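Local atomic coordinates of aminoglycoside-O-phosphotransferase VIII (Streptomyces rimosus, PDB entry 4H05), a protein that probably transfers a phosphate from ATP to the 3'-hydroxyl of aminoglycoside antibiotics, a modification that confers resistance to them. Residues V114-L119 / D194-D199; P96-P99 / W104-E107; R121-L126 / H220-L225; A231-E234 / G239-C242; W67-E70 / P74-R77. One frame throughout, in Å; residues are numbered along the deposited sequence.

Contact 1: residues V114-L119 / D194-D199; sequences VALAGL and DNVLLD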
loop_
_atom_site.group_PDB
_atom_site.type_symbol
_atom_site.label_atom_id
_atom_site.label_comp_id
_atom_site.label_asym_id
_atom_site.label_seq_id
_atom_site.Cartn_x
_atom_site.Cartn_y
_atom_site.Cartn_z
ATOM N N VAL A 114 17.096 0.301 4.181
ATOM C CA VAL A 114 17.755 -0.441 3.123
ATOM C C VAL A 114 16.931 -1.601 2.649
ATOM O O VAL A 114 16.889 -1.862 1.436
ATOM C CB VAL A 114 19.199 -0.934 3.566
ATOM C CG1 VAL A 114 19.797 -1.855 2.539
ATOM C CG2 VAL A 114 20.161 0.290 3.755
ATOM N N ALA A 115 16.294 -2.306 3.587
ATOM C CA ALA A 115 15.448 -3.460 3.234
ATOM C C ALA A 115 14.262 -2.936 2.404
ATOM O O ALA A 115 13.879 -3.538 1.396
ATOM C CB ALA A 115 14.989 -4.225 4.490
ATOM N N LEU A 116 13.754 -1.760 2.782
ATOM C CA LEU A 116 12.655 -1.157 2.023
ATOM C C LEU A 116 13.077 -0.934 0.577
ATOM O O LEU A 116 12.410 -1.398 -0.360
ATOM C CB LEU A 116 12.133 0.101 2.654
ATOM C CG LEU A 116 11.191 -0.079 3.850
ATOM C CD1 LEU A 116 10.917 1.279 4.436
ATOM C CD2 LEU A 116 9.830 -0.700 3.533
ATOM N N ALA A 117 14.218 -0.316 0.386
ATOM C CA ALA A 117 14.779 -0.124 -0.932
ATOM C C ALA A 117 14.952 -1.440 -1.695
ATOM O O ALA A 117 14.714 -1.505 -2.913
ATOM C CB ALA A 117 16.116 0.611 -0.808
ATOM N N GLY A 118 15.395 -2.484 -0.999
ATOM C CA GLY A 118 15.617 -3.788 -1.619
ATOM C C GLY A 118 14.332 -4.412 -2.115
ATOM O O GLY A 118 14.270 -5.105 -3.119
ATOM N N LEU A 119 13.270 -4.147 -1.388
ATOM C CA LEU A 119 11.970 -4.690 -1.739
ATOM C C LEU A 119 11.443 -3.912 -2.943
ATOM O O LEU A 119 10.918 -4.505 -3.878
ATOM C CB LEU A 119 11.022 -4.576 -0.531
ATOM C CG LEU A 119 9.590 -4.930 -0.923
ATOM C CD1 LEU A 119 9.541 -6.420 -1.233
ATOM C CD2 LEU A 119 8.617 -4.551 0.163
ATOM N N ASP A 194 4.069 1.145 6.645
ATOM C CA ASP A 194 2.942 0.432 7.118
ATOM C C ASP A 194 2.652 -0.848 6.406
ATOM O O ASP A 194 2.252 -1.744 7.011
ATOM C CB ASP A 194 1.696 1.350 7.088
ATOM C CG ASP A 194 1.366 1.846 8.456
ATOM O OD1 ASP A 194 1.378 0.985 9.361
ATOM O OD2 ASP A 194 1.186 3.063 8.664
ATOM N N ASN A 195 2.895 -0.938 5.120
ATOM C CA ASN A 195 2.542 -2.096 4.329
ATOM C C ASN A 195 3.672 -3.077 4.083
ATOM O O ASN A 195 3.599 -3.982 3.183
ATOM C CB ASN A 195 2.043 -1.464 3.027
ATOM C CG ASN A 195 0.744 -0.792 3.249
ATOM O OD1 ASN A 195 0.048 -1.252 4.145
ATOM N ND2 ASN A 195 0.387 0.255 2.469
ATOM N N VAL A 196 4.763 -2.886 4.835
ATOM C CA VAL A 196 5.947 -3.769 4.749
ATOM C C VAL A 196 6.321 -4.256 6.149
ATOM O O VAL A 196 6.487 -3.474 7.113
ATOM C CB VAL A 196 7.150 -3.054 4.148
ATOM C CG1 VAL A 196 8.310 -4.017 3.934
ATOM C CG2 VAL A 196 6.781 -2.394 2.834
ATOM N N LEU A 197 6.368 -5.562 6.269
ATOM C CA LEU A 197 6.678 -6.156 7.529
ATOM C C LEU A 197 8.035 -6.829 7.373
ATOM O O LEU A 197 8.441 -7.217 6.270
ATOM C CB LEU A 197 5.608 -7.173 7.902
ATOM C CG LEU A 197 4.328 -6.622 8.567
ATOM C CD1 LEU A 197 3.249 -6.730 7.557
ATOM C CD2 LEU A 197 3.837 -7.345 9.794
ATOM N N LEU A 198 8.741 -6.928 8.469
ATOM C CA LEU A 198 10.043 -7.458 8.432
ATOM C C LEU A 198 10.459 -8.240 9.696
ATOM O O LEU A 198 9.891 -8.122 10.796
ATOM C CB LEU A 198 11.062 -6.358 8.106
ATOM C CG LEU A 198 11.024 -4.892 7.747
ATOM C CD1 LEU A 198 11.940 -4.622 6.554
ATOM C CD2 LEU A 198 9.647 -4.224 7.690
ATOM N N ASP A 199 11.460 -9.073 9.534
ATOM C CA ASP A 199 11.843 -9.948 10.657
ATOM C C ASP A 199 12.494 -9.028 11.725
ATOM O O ASP A 199 13.344 -8.224 11.365
ATOM C CB ASP A 199 12.813 -11.005 10.107
ATOM C CG ASP A 199 13.412 -11.875 11.190
ATOM O OD1 ASP A 199 13.005 -13.015 11.287
ATOM O OD2 ASP A 199 14.231 -11.382 11.949
#
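V196 faces L116 and L119 where helix 109-124 packs against strand 196-198 in the helical lobe of a protein-kinase-like fold. The strand comes directly after the loop that carries the predicted proton acceptor D190 and the predicted magnesium ligand N195. The helix runs across it at 122° between their directions, with the short axes 10.2 Å apart, a spacing that branched aliphatic side chains can bridge.

The contact is wholly apolar; no hydrogen bond joins the two segments. V196 is the centre of the contact: its CB and both methyls approach L116 CD2, with V196 CG2 3.6 Å from that methyl. L116 slants across the valine, whereas L119 meets it tip to tip, L119 CD2 lying 3.8 Å from V196 CG1. L119 can do this because its CG is anti to the backbone N (chi1 171°), which extends the leucine outward from the helix. One turn earlier along the helix the small A115 suits a place where the longer L198 reaches in.

The strand's backbone is bound to its sheet neighbours: V196 is hydrogen-bonded to A100, L198 to R98, and L197 to strand 205-208. L208 of that last strand also touches both V196 and L119, extending the apolar layer. L197 alternates to the far side of the strand. N195 likewise leads its side chain away from the helix, its ND2 bonding to D190 O. At the other end of the interface, A115 CB rests 3.7 Å from L198 CD1.

Contact 2: residues P96-P99 / W104-E107; sequences PGRP and WPRE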
loop_
_atom_site.group_PDB
_atom_site.type_symbol
_atom_site.label_atom_id
_atom_site.label_comp_id
_atom_site.label_asym_id
_atom_site.label_seq_id
_atom_site.Cartn_x
_atom_site.Cartn_y
_atom_site.Cartn_z
ATOM N N PRO A 96 4.492 -12.715 9.415
ATOM C CA PRO A 96 5.104 -12.517 10.711
ATOM C C PRO A 96 5.914 -11.243 10.716
ATOM O O PRO A 96 6.018 -10.604 9.709
ATOM C CB PRO A 96 6.023 -13.742 10.884
ATOM C CG PRO A 96 6.256 -14.217 9.470
ATOM C CD PRO A 96 4.987 -13.907 8.729
ATOM N N GLY A 97 6.394 -10.840 11.884
ATOM C CA GLY A 97 7.359 -9.817 12.020
ATOM C C GLY A 97 6.756 -8.488 12.396
ATOM O O GLY A 97 5.632 -8.424 12.877
ATOM N N ARG A 98 7.549 -7.424 12.216
ATOM C CA ARG A 98 7.180 -6.110 12.679
ATOM C C ARG A 98 7.115 -5.154 11.465
ATOM O O ARG A 98 7.968 -5.208 10.577
ATOM C CB ARG A 98 8.215 -5.624 13.677
ATOM C CG ARG A 98 8.020 -4.173 14.116
ATOM C CD ARG A 98 9.217 -3.744 14.959
ATOM N NE ARG A 98 9.521 -4.670 16.041
ATOM C CZ ARG A 98 10.756 -4.963 16.467
ATOM N NH1 ARG A 98 11.827 -4.439 15.890
ATOM N NH2 ARG A 98 10.929 -5.800 17.496
ATOM N N PRO A 99 6.088 -4.318 11.415
ATOM C CA PRO A 99 6.028 -3.402 10.290
ATOM C C PRO A 99 7.080 -2.292 10.330
ATOM O O PRO A 99 7.511 -1.894 11.401
ATOM C CB PRO A 99 4.612 -2.860 10.339
ATOM C CG PRO A 99 4.055 -3.168 11.695
ATOM C CD PRO A 99 4.940 -4.218 12.333
ATOM N N TRP A 104 11.401 1.202 15.527
ATOM C CA TRP A 104 12.408 0.203 15.509
ATOM C C TRP A 104 13.576 0.637 16.395
ATOM O O TRP A 104 13.846 1.851 16.515
ATOM C CB TRP A 104 12.873 -0.012 14.061
ATOM C CG TRP A 104 12.032 -0.964 13.265
ATOM C CD1 TRP A 104 10.799 -0.693 12.665
ATOM C CD2 TRP A 104 12.297 -2.377 12.967
ATOM N NE1 TRP A 104 10.282 -1.803 12.092
ATOM C CE2 TRP A 104 11.137 -2.855 12.222
ATOM C CE3 TRP A 104 13.338 -3.263 13.240
ATOM C CZ2 TRP A 104 11.050 -4.162 11.748
ATOM C CZ3 TRP A 104 13.258 -4.564 12.760
ATOM C CH2 TRP A 104 12.127 -5.017 12.034
ATOM N N PRO A 105 14.325 -0.339 16.976
ATOM C CA PRO A 105 15.578 0.023 17.620
ATOM C C PRO A 105 16.412 0.893 16.706
ATOM O O PRO A 105 16.620 0.569 15.541
ATOM C CB PRO A 105 16.260 -1.326 17.872
ATOM C CG PRO A 105 15.119 -2.222 18.121
ATOM C CD PRO A 105 14.078 -1.787 17.111
ATOM N N ARG A 106 16.871 2.007 17.260
ATOM C CA ARG A 106 17.646 2.994 16.546
ATOM C C ARG A 106 18.753 2.410 15.687
ATOM O O ARG A 106 19.016 2.861 14.596
ATOM C CB ARG A 106 18.168 4.017 17.580
ATOM C CG ARG A 106 19.607 4.454 17.415
ATOM C CD ARG A 106 20.140 5.201 18.661
ATOM N NE ARG A 106 21.019 6.277 18.203
ATOM C CZ ARG A 106 20.572 7.436 17.724
ATOM N NH1 ARG A 106 19.256 7.683 17.695
ATOM N NH2 ARG A 106 21.442 8.358 17.301
ATOM N N GLU A 107 19.405 1.369 16.176
ATOM C CA GLU A 107 20.539 0.795 15.472
ATOM C C GLU A 107 20.037 -0.043 14.342
ATOM O O GLU A 107 20.838 -0.710 13.711
ATOM C CB GLU A 107 21.366 -0.154 16.367
ATOM C CG GLU A 107 21.234 0.026 17.875
ATOM C CD GLU A 107 19.947 -0.557 18.449
ATOM O OE1 GLU A 107 18.941 0.185 18.359
ATOM O OE2 GLU A 107 19.929 -1.714 18.992
#
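R98 lies across one face of the W104 indole, pinning the start of the loop before helix 109-124 against strand 98-99. This is a cation-pi contact between neighbouring parts of the chain in the kinase-like fold, just beyond the connection between the lobes. From R98 CB, which already touches W104 CZ2 at 3.7 Å, the side chain leaves with CG anti to the backbone N (chi1 173°) and passes over the same edge of the indole. R98 CD then settles above the five-membered ring of W104, 3.7 Å from its centroid, a CH-pi contact. A bend at chi3 carries the chain on over the six-membered ring of W104, whose centroid is 4.4 Å from R98 CZ and almost straight below it. The guanidinium is tilted 69° from the indole plane, so it does not stack flat; an edge points down, with R98 NH1 3.3 Å from W104 CE3. Beyond the ring, R98 NH1 also approaches P105 CD at 3.7 Å.

The indole is fixed at its own edge as well. W104 NE1 donates a hydrogen bond of 2.9 Å to P99 O, nearly in the ring plane, although the donor stands 42° out of the carbonyl plane. Tryptophan suits this place because one group offers a broad pi face and an N-H. The aliphatic part of R98 gains apolar cover while its positive charge meets the electron-rich ring, and the separate NE1 bond limits rotation of the indole beneath it.

Contact 3: residues R121-L126 / H220-L225; sequences RSLHAL and HSDLAL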
loop_
_atom_site.group_PDB
_atom_site.type_symbol
_atom_site.label_atom_id
_atom_site.label_comp_id
_atom_site.label_asym_id
_atom_site.label_seq_id
_atom_site.Cartn_x
_atom_site.Cartn_y
_atom_site.Cartn_z
ATOM N N ARG A 121 13.263 -2.604 -5.220
ATOM C CA ARG A 121 14.119 -3.014 -6.315
ATOM C C ARG A 121 13.683 -4.376 -6.886
ATOM O O ARG A 121 13.709 -4.625 -8.079
ATOM C CB ARG A 121 15.517 -2.896 -5.708
ATOM C CG ARG A 121 16.836 -3.491 -6.211
ATOM C CD ARG A 121 17.963 -2.623 -5.561
ATOM N NE ARG A 121 19.174 -3.236 -5.007
ATOM C CZ ARG A 121 20.025 -4.022 -5.675
ATOM N NH1 ARG A 121 19.787 -4.435 -6.917
ATOM N NH2 ARG A 121 21.092 -4.457 -5.060
ATOM N N SER A 122 13.164 -5.230 -6.035
ATOM C CA SER A 122 12.765 -6.505 -6.458
ATOM C C SER A 122 11.413 -6.403 -7.157
ATOM O O SER A 122 11.126 -7.104 -8.117
ATOM C CB SER A 122 12.656 -7.419 -5.213
ATOM O OG SER A 122 13.904 -7.584 -4.552
ATOM N N LEU A 123 10.550 -5.566 -6.638
ATOM C CA LEU A 123 9.267 -5.281 -7.276
ATOM C C LEU A 123 9.587 -4.648 -8.653
ATOM O O LEU A 123 9.130 -5.100 -9.718
ATOM C CB LEU A 123 8.530 -4.290 -6.387
ATOM C CG LEU A 123 7.086 -4.282 -5.944
ATOM C CD1 LEU A 123 6.467 -5.673 -5.768
ATOM C CD2 LEU A 123 7.011 -3.381 -4.684
ATOM N N HIS A 124 10.451 -3.636 -8.663
ATOM C CA HIS A 124 10.720 -2.946 -9.934
ATOM C C HIS A 124 11.581 -3.705 -10.865
ATOM O O HIS A 124 11.757 -3.235 -11.931
ATOM C CB HIS A 124 11.196 -1.506 -9.772
ATOM C CG HIS A 124 10.307 -0.676 -8.871
ATOM N ND1 HIS A 124 10.723 0.456 -8.284
ATOM C CD2 HIS A 124 9.038 -0.899 -8.418
ATOM C CE1 HIS A 124 9.742 0.947 -7.501
ATOM N NE2 HIS A 124 8.708 0.130 -7.578
ATOM N N ALA A 125 12.076 -4.900 -10.482
ATOM C CA ALA A 125 12.862 -5.762 -11.388
ATOM C C ALA A 125 11.984 -6.647 -12.162
ATOM O O ALA A 125 12.453 -7.267 -13.067
ATOM C CB ALA A 125 13.841 -6.635 -10.636
ATOM N N LEU A 126 10.726 -6.816 -11.744
ATOM C CA LEU A 126 9.806 -7.618 -12.536
ATOM C C LEU A 126 9.678 -6.992 -13.918
ATOM O O LEU A 126 9.770 -5.816 -14.065
ATOM C CB LEU A 126 8.425 -7.667 -11.872
ATOM C CG LEU A 126 8.417 -8.570 -10.687
ATOM C CD1 LEU A 126 7.241 -8.305 -9.768
ATOM C CD2 LEU A 126 8.451 -9.987 -11.218
ATOM N N HIS A 220 8.336 5.963 -9.893
ATOM C CA HIS A 220 8.220 7.084 -8.913
ATOM C C HIS A 220 6.939 7.011 -8.128
ATOM O O HIS A 220 6.791 7.595 -7.031
ATOM C CB HIS A 220 8.445 8.458 -9.590
ATOM C CG HIS A 220 9.846 8.638 -10.125
ATOM N ND1 HIS A 220 10.800 9.337 -9.443
ATOM C CD2 HIS A 220 10.467 8.122 -11.220
ATOM C CE1 HIS A 220 11.965 9.255 -10.103
ATOM N NE2 HIS A 220 11.751 8.563 -11.209
ATOM N N SER A 221 5.956 6.259 -8.603
ATOM C CA SER A 221 4.747 6.123 -7.747
ATOM C C SER A 221 5.059 5.423 -6.431
ATOM O O SER A 221 4.287 5.543 -5.467
ATOM C CB SER A 221 3.657 5.298 -8.474
ATOM O OG SER A 221 4.233 4.065 -8.893
ATOM N N ASP A 222 6.080 4.565 -6.428
ATOM C CA ASP A 222 6.501 3.864 -5.201
ATOM C C ASP A 222 7.518 4.689 -4.417
ATOM O O ASP A 222 7.422 4.846 -3.158
ATOM C CB ASP A 222 7.050 2.476 -5.497
ATOM C CG ASP A 222 5.972 1.411 -5.703
ATOM O OD1 ASP A 222 4.797 1.625 -5.407
ATOM O OD2 ASP A 222 6.336 0.362 -6.244
ATOM N N LEU A 223 8.475 5.257 -5.163
ATOM C CA LEU A 223 9.508 6.099 -4.550
ATOM C C LEU A 223 8.936 7.282 -3.775
ATOM O O LEU A 223 9.455 7.633 -2.712
ATOM C CB LEU A 223 10.471 6.582 -5.623
ATOM C CG LEU A 223 11.342 5.476 -6.240
ATOM C CD1 LEU A 223 12.163 5.916 -7.442
ATOM C CD2 LEU A 223 12.209 4.879 -5.137
ATOM N N ALA A 224 7.889 7.915 -4.335
ATOM C CA ALA A 224 7.306 9.112 -3.780
ATOM C C ALA A 224 6.809 8.808 -2.398
ATOM O O ALA A 224 7.078 9.557 -1.445
ATOM C CB ALA A 224 6.164 9.651 -4.677
ATOM N N LEU A 225 6.084 7.686 -2.249
ATOM C CA LEU A 225 5.388 7.503 -1.005
ATOM C C LEU A 225 6.329 6.976 0.020
ATOM O O LEU A 225 6.255 7.334 1.132
ATOM C CB LEU A 225 4.192 6.548 -1.102
ATOM C CG LEU A 225 3.114 6.710 -2.187
ATOM C CD1 LEU A 225 1.799 6.083 -1.718
ATOM C CD2 LEU A 225 2.968 8.097 -2.775
#
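H124 points its ring edge straight at the carboxylate of D222, joining the C-terminal end of helix 109-124 to the first turn of helix 220-230. The two planar groups are nearly coplanar, 15° apart. H124 NE2 donates to D222 OD2 over 2.7 Å at an almost linear 177°, and the acceptor lies in the imidazole plane. OD2 is met on its anti side. This geometry brings the ring alongside the aspartate stem too, with H124 CE1 3.7 Å from D222 CB. The histidine reaches across because its CG is anti to the carbonyl carbon (chi1 -51°), beside the backbone N. L123 crosses D222 at about a right angle, L123 CD2 lying 4.1 Å from D222 OD2, and adds an apolar flank to the buried pair.

Histidine fits here because its two ring nitrogens can serve different neighbours: ND1 is hydrogen-bonded to the hydroxyl of Y250. The short aspartate likewise has further partners. Its OD2 also takes the backbone N-H of H188, and OD1 takes that of G189. Three bonds thus hold the buried carboxylate and would probably help to stabilise its negative charge. H188 and G189 immediately precede D190, the predicted proton acceptor, so D222 probably acts as a second-shell anchor for the loop that is predicted to be catalytic, as in protein kinases, where an aspartate of the corresponding helix grips the backbone of the catalytic loop.

Contact 4: residues A231-E234 / G239-C242; sequences AHEE and GPEC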
loop_
_atom_site.group_PDB
_atom_site.type_symbol
_atom_site.label_atom_id
_atom_site.label_comp_id
_atom_site.label_asym_id
_atom_site.label_seq_id
_atom_site.Cartn_x
_atom_site.Cartn_y
_atom_site.Cartn_z
ATOM N N ALA A 231 11.040 10.422 5.326
ATOM C CA ALA A 231 11.458 11.801 5.732
ATOM C C ALA A 231 11.197 12.093 7.211
ATOM O O ALA A 231 11.894 12.902 7.814
ATOM C CB ALA A 231 10.748 12.848 4.880
ATOM N N HIS A 232 10.161 11.480 7.758
ATOM C CA HIS A 232 9.806 11.578 9.180
ATOM C C HIS A 232 10.828 10.946 10.106
ATOM O O HIS A 232 11.533 10.015 9.747
ATOM C CB HIS A 232 8.489 10.909 9.430
ATOM C CG HIS A 232 7.341 11.633 8.851
ATOM N ND1 HIS A 232 6.684 12.585 9.526
ATOM C CD2 HIS A 232 6.729 11.531 7.614
ATOM C CE1 HIS A 232 5.700 13.077 8.756
ATOM N NE2 HIS A 232 5.735 12.435 7.586
ATOM N N GLU A 233 10.885 11.475 11.315
ATOM C CA GLU A 233 11.788 11.019 12.388
ATOM C C GLU A 233 11.001 10.452 13.573
ATOM O O GLU A 233 11.557 9.744 14.410
ATOM C CB GLU A 233 12.627 12.193 12.869
ATOM C CG GLU A 233 13.640 12.694 11.841
ATOM C CD GLU A 233 14.717 13.594 12.461
ATOM O OE1 GLU A 233 14.806 14.772 12.062
ATOM O OE2 GLU A 233 15.479 13.111 13.342
ATOM N N GLU A 234 9.717 10.773 13.632
ATOM C CA GLU A 234 8.786 10.212 14.593
ATOM C C GLU A 234 7.541 9.767 13.789
ATOM O O GLU A 234 7.042 10.509 12.950
ATOM C CB GLU A 234 8.386 11.242 15.702
ATOM N N GLY A 239 14.223 9.230 8.845
ATOM C CA GLY A 239 14.636 10.628 8.767
ATOM C C GLY A 239 15.571 10.792 7.603
ATOM O O GLY A 239 15.628 9.908 6.697
ATOM N N PRO A 240 16.318 11.915 7.591
ATOM C CA PRO A 240 17.062 12.279 6.392
ATOM C C PRO A 240 18.124 11.236 6.002
ATOM O O PRO A 240 18.423 11.017 4.825
ATOM C CB PRO A 240 17.703 13.653 6.771
ATOM C CG PRO A 240 17.522 13.816 8.253
ATOM C CD PRO A 240 16.333 12.979 8.628
ATOM N N GLU A 241 18.696 10.596 7.003
ATOM C CA GLU A 241 19.751 9.613 6.744
ATOM C C GLU A 241 19.209 8.293 6.202
ATOM O O GLU A 241 19.830 7.631 5.400
ATOM C CB GLU A 241 20.497 9.327 8.042
ATOM C CG GLU A 241 21.389 10.453 8.526
ATOM C CD GLU A 241 22.243 9.968 9.689
ATOM O OE1 GLU A 241 21.868 10.220 10.860
ATOM O OE2 GLU A 241 23.238 9.261 9.407
ATOM N N CYS A 242 18.091 7.877 6.729
ATOM C CA CYS A 242 17.375 6.744 6.183
ATOM C C CYS A 242 16.979 6.976 4.758
ATOM O O CYS A 242 17.185 6.084 3.921
ATOM C CB CYS A 242 16.177 6.430 7.035
ATOM S SG CYS A 242 16.619 5.828 8.693
#
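This is a surface contact in which E233 and the carbonyls of A231 and H232 close over G239, within the loop joining helix 220-230 to helix 240-251. It belongs to a helix-loop-helix connection in the helical lobe of the kinase-like fold, away from the predicted catalytic and magnesium sites.

G239 occupies the N-cap position and P240 opens the first turn of the new helix, a place proline suits because its missing N-H is not needed there. The chain swings through G239 with phi 146° and psi -163°, a conformation readily reached by glycine. A side chain on this residue would collide with E233 CG and the P240 ring, so glycine suits the place. The backbones also come close: A231 O is 3.7 Å from G239 CA, and H232 O lies 2.9 Å from G239 N, although a poor angle rules out a hydrogen bond.

E233 lies beside the turn as an aliphatic arm. Its CG is anti to the carbonyl carbon (chi1 -68°) and the chain extends beyond, crossing P240 at about a right angle; the acid thus contributes methylene packing while remaining at the exposed surface. On the inward side of helix 240-251, C242 touches R109 and A113 of helix 109-124. At the turn itself, E233 CG packs 3.8 Å from G239 CA.

Contact 5: residues W67-E70 / P74-R77; sequences WLAE and PVPR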
loop_
_atom_site.group_PDB
_atom_site.type_symbol
_atom_site.label_atom_id
_atom_site.label_comp_id
_atom_site.label_asym_id
_atom_site.label_seq_id
_atom_site.Cartn_x
_atom_site.Cartn_y
_atom_site.Cartn_z
ATOM N N TRP A 67 -0.773 -13.469 -7.678
ATOM C CA TRP A 67 0.196 -13.307 -8.731
ATOM C C TRP A 67 1.544 -12.920 -8.180
ATOM O O TRP A 67 2.565 -13.521 -8.543
ATOM C CB TRP A 67 -0.300 -12.341 -9.764
ATOM C CG TRP A 67 0.681 -12.028 -10.791
ATOM C CD1 TRP A 67 0.947 -12.752 -11.952
ATOM C CD2 TRP A 67 1.605 -10.910 -10.802
ATOM N NE1 TRP A 67 1.883 -12.133 -12.703
ATOM C CE2 TRP A 67 2.371 -11.037 -12.056
ATOM C CE3 TRP A 67 1.869 -9.857 -9.947
ATOM C CZ2 TRP A 67 3.375 -10.140 -12.412
ATOM C CZ3 TRP A 67 2.840 -8.929 -10.330
ATOM C CH2 TRP A 67 3.608 -9.089 -11.535
ATOM N N LEU A 68 1.558 -12.001 -7.227
ATOM C CA LEU A 68 2.790 -11.687 -6.544
ATOM C C LEU A 68 3.572 -12.879 -5.906
ATOM O O LEU A 68 4.812 -12.964 -5.942
ATOM C CB LEU A 68 2.511 -10.614 -5.522
ATOM C CG LEU A 68 2.763 -9.113 -5.728
ATOM C CD1 LEU A 68 3.396 -8.578 -6.998
ATOM C CD2 LEU A 68 1.601 -8.273 -5.216
ATOM N N ALA A 69 2.872 -13.775 -5.300
ATOM C CA ALA A 69 3.485 -14.976 -4.723
ATOM C C ALA A 69 4.060 -15.759 -5.858
ATOM O O ALA A 69 5.126 -16.281 -5.733
ATOM C CB ALA A 69 2.449 -15.863 -3.969
ATOM N N GLU A 70 3.369 -15.860 -6.997
ATOM C CA GLU A 70 3.919 -16.757 -7.981
ATOM C C GLU A 70 5.159 -16.104 -8.514
ATOM O O GLU A 70 6.140 -16.781 -8.705
ATOM C CB GLU A 70 2.925 -17.244 -9.045
ATOM C CG GLU A 70 3.211 -16.748 -10.458
ATOM C CD GLU A 70 4.028 -17.693 -11.301
ATOM O OE1 GLU A 70 4.435 -17.183 -12.378
ATOM O OE2 GLU A 70 4.216 -18.916 -10.971
ATOM N N PRO A 74 7.618 -11.453 -1.604
ATOM C CA PRO A 74 7.087 -12.024 -0.375
ATOM C C PRO A 74 5.774 -11.398 0.040
ATOM O O PRO A 74 5.727 -10.241 0.281
ATOM C CB PRO A 74 8.145 -11.719 0.637
ATOM C CG PRO A 74 8.829 -10.494 0.134
ATOM C CD PRO A 74 8.749 -10.543 -1.370
ATOM N N VAL A 75 4.711 -12.173 0.102
ATOM C CA VAL A 75 3.355 -11.679 0.249
ATOM C C VAL A 75 2.675 -12.822 1.003
ATOM O O VAL A 75 2.990 -13.961 0.800
ATOM C CB VAL A 75 2.889 -11.432 -1.203
ATOM C CG1 VAL A 75 2.171 -12.596 -1.832
ATOM C CG2 VAL A 75 2.237 -10.102 -1.392
ATOM N N PRO A 76 1.734 -12.548 1.915
ATOM C CA PRO A 76 1.235 -13.789 2.524
ATOM C C PRO A 76 0.250 -14.554 1.608
ATOM O O PRO A 76 -0.390 -13.972 0.781
ATOM C CB PRO A 76 0.434 -13.269 3.695
ATOM C CG PRO A 76 -0.156 -11.983 3.137
ATOM C CD PRO A 76 0.932 -11.371 2.292
ATOM N N ARG A 77 0.107 -15.841 1.828
ATOM C CA ARG A 77 -0.845 -16.650 1.095
ATOM C C ARG A 77 -2.323 -16.319 1.333
ATOM O O ARG A 77 -2.783 -15.982 2.436
ATOM C CB ARG A 77 -0.532 -18.102 1.459
ATOM C CG ARG A 77 -1.489 -19.179 0.981
ATOM C CD ARG A 77 -0.933 -20.593 1.285
ATOM N NE ARG A 77 0.249 -20.826 0.442
ATOM C CZ ARG A 77 0.234 -21.316 -0.812
ATOM N NH1 ARG A 77 -0.875 -21.670 -1.393
ATOM N NH2 ARG A 77 1.357 -21.452 -1.498
#
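The flat group here is the L68-A69 peptide: V75 CG1 lies over one of its faces, 3.7 Å from A69 N. This is the turn between helix 54-71 and strand 78-83 in the N-terminal lobe of the kinase-like fold. By its place between strands 43-50 and 78-83, the helix probably corresponds to helix C of protein kinases, and the segment 74-77 leads into an outermost strand of the five-stranded sheet.

V75 divides its methyls between two helix residues. With a first torsion of 93°, away from a staggered position, CG1 is directed to A69, while V75 CG2 turns to L68 and comes 4.2 Å from L68 CB. A branched valine on an extended backbone suits the task, since one residue can reach two successive residues of the last turn of the helix. A69 has only a methyl to offer, which lets the loop lie close: A69 CA is 6.0 Å from V75 CA. L68 is buried and also packs on V214.

The prolines on either side of V75 direct their rings away from the helix and stiffen the loop. P74 is joined by a backbone hydrogen bond to L208, and R77 by another to E93 of the sheet. Next to the peptide contact, V75 CG1 also touches A69 CB at 3.9 Å.

How the contacts relate
Along the chain contact 5 comes first, then contact 2; contacts 1 and 3 interleave, and contact 4 follows. Contacts 1 and 3 share helix 109-124, with centres about 12 Å apart, so one helix supports both the strand after the predicted catalytic loop and the aspartate that binds that loop's backbone. Contacts 1 and 2 meet in the small sheet where strands 98-99 and 196-198 are neighbours, their centres about 10 Å apart. Contact 4 lies at the surface, where helix 220-230 of contact 3 gives way to helix 240-251. Contact 5, in the N-terminal lobe and about 29 Å from contact 4 between centres, touches contact 1 through P74 and L119 and contact 3 through W67 and L126, bringing the lobes together.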